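PDB 4E9L: attaching and effacing protein, pathogenesis factor, which probably acts as a surface adhesin of the intimin/invasin family that helps Escherichia coli attach to host cells, this piece being a run of immunoglobulin-like domains. Local coordinates for residues N127-P131 with A143-T147. Sequence-based numbering, arbitrary orientation.
Sequences NPDAP and ASGWT
This is a proline-tryptophan packing contact between two edges of a bacterial immunoglobulin-like β-sandwich, the first of three such invasin-type domains in the modelled chain. Residues 127-131 form the extended loop leading into strand 132-134 of one sheet; residues 143-147 belong to strand 142-148, an outermost strand of the other, where the strand is interrupted. The two run roughly antiparallel, their end-to-end directions 155° apart, with CA-CA separations of 7.4 Å for Pro128-Trp146, 6.4 Å for Ala130-Gly145 and 6.6 Å for Pro131-Ala143, so they pack through side chains rather than pairing as strands. Pro128 to Pro131 hold polyproline-like torsions, phi -56 to -73° and psi 140 to 173°, which direct both prolines toward the facing segment and Asp129 and Ala130 away. Trp146 (chi1 -73°, chi2 109°) lays its indole between the prolines: Pro128 CG lies 3.6 Å from Trp146 CD1, and Pro131 CG 3.6 Å from Trp146 CE2. The CG of Pro131, whose ring is C-gamma exo, also reaches Ala143 CB at 3.7 Å. The indole continues into the space between the sheets, meeting Trp113 edge-to-face and touching Pro171. The Asp129 carboxylate hydrogen-bonds to the backbone nitrogens of Asn174 and Gly175, in the turn after strand 165-173, and its backbone pairs with Lys172 on that strand. Ser144 OG donates to Gly145 O (3.0 Å) and also bonds Gln157 N on the adjoining strand. At the indole edge a water bridges the segments, accepting from Trp146 NE1 at 2.9 Å and lying 2.6 Å from Asp129 O.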
# COMPACT_ATOMS: atom_id res chain seq x y z
N ASN A 127 7.21 36.23 -39.62
CA ASN A 127 6.28 35.17 -39.99
C ASN A 127 6.73 33.91 -39.22
O ASN A 127 7.48 33.08 -39.74
CB ASN A 127 6.25 34.93 -41.50
CG ASN A 127 5.29 33.83 -41.88
OD1 ASN A 127 4.21 33.69 -41.29
ND2 ASN A 127 5.71 32.98 -42.79
N PRO A 128 6.37 33.81 -37.93
CA PRO A 128 6.85 32.66 -37.15
C PRO A 128 6.18 31.33 -37.49
O PRO A 128 5.03 31.29 -37.94
CB PRO A 128 6.57 33.08 -35.70
CG PRO A 128 5.39 33.97 -35.79
CD PRO A 128 5.51 34.70 -37.11
N ASP A 129 6.89 30.23 -37.21
CA ASP A 129 6.36 28.89 -37.35
C ASP A 129 5.35 28.71 -36.24
O ASP A 129 5.29 29.52 -35.34
CB ASP A 129 7.47 27.84 -37.13
CG ASP A 129 8.76 28.02 -37.89
OD1 ASP A 129 8.83 28.94 -38.76
OD2 ASP A 129 9.69 27.22 -37.67
N ALA A 130 4.62 27.61 -36.26
CA ALA A 130 3.74 27.25 -35.16
C ALA A 130 4.61 27.01 -33.91
O ALA A 130 5.75 26.57 -34.07
CB ALA A 130 3.00 25.95 -35.51
N PRO A 131 4.11 27.28 -32.68
CA PRO A 131 4.92 27.00 -31.47
C PRO A 131 5.34 25.53 -31.41
O PRO A 131 4.57 24.65 -31.80
CB PRO A 131 3.95 27.33 -30.33
CG PRO A 131 3.00 28.34 -30.91
CD PRO A 131 2.79 27.84 -32.32
N ALA A 143 -1.74 24.53 -30.25
CA ALA A 143 -1.46 25.96 -30.10
C ALA A 143 -2.17 26.74 -31.21
O ALA A 143 -2.27 26.29 -32.36
CB ALA A 143 0.03 26.21 -30.17
N SER A 144 -2.66 27.94 -30.86
CA SER A 144 -3.25 28.85 -31.83
C SER A 144 -2.05 29.45 -32.59
O SER A 144 -0.89 29.22 -32.21
CB SER A 144 -3.96 29.98 -31.08
OG SER A 144 -3.00 30.76 -30.37
N GLY A 145 -2.33 30.30 -33.56
CA GLY A 145 -1.29 31.08 -34.23
C GLY A 145 -0.76 32.15 -33.27
O GLY A 145 -1.34 32.38 -32.20
N TRP A 146 0.37 32.77 -33.63
CA TRP A 146 1.00 33.82 -32.82
C TRP A 146 0.37 35.16 -33.17
O TRP A 146 0.25 35.48 -34.36
CB TRP A 146 2.49 33.90 -33.14
CG TRP A 146 3.34 32.79 -32.60
CD1 TRP A 146 3.95 31.80 -33.32
CD2 TRP A 146 3.80 32.63 -31.25
NE1 TRP A 146 4.76 31.05 -32.51
CE2 TRP A 146 4.66 31.51 -31.23
CE3 TRP A 146 3.54 33.31 -30.05
CZ2 TRP A 146 5.25 31.05 -30.05
CZ3 TRP A 146 4.13 32.86 -28.88
CH2 TRP A 146 4.98 31.74 -28.89
N THR A 147 -0.02 35.96 -32.15
CA THR A 147 -0.54 37.32 -32.39
C THR A 147 0.62 38.28 -32.19
O THR A 147 1.22 38.29 -31.11
CB THR A 147 -1.72 37.64 -31.46
OG1 THR A 147 -2.84 36.87 -31.86
CG2 THR A 147 -2.09 39.14 -31.45
O HOH W 1 6.98 29.37 -33.32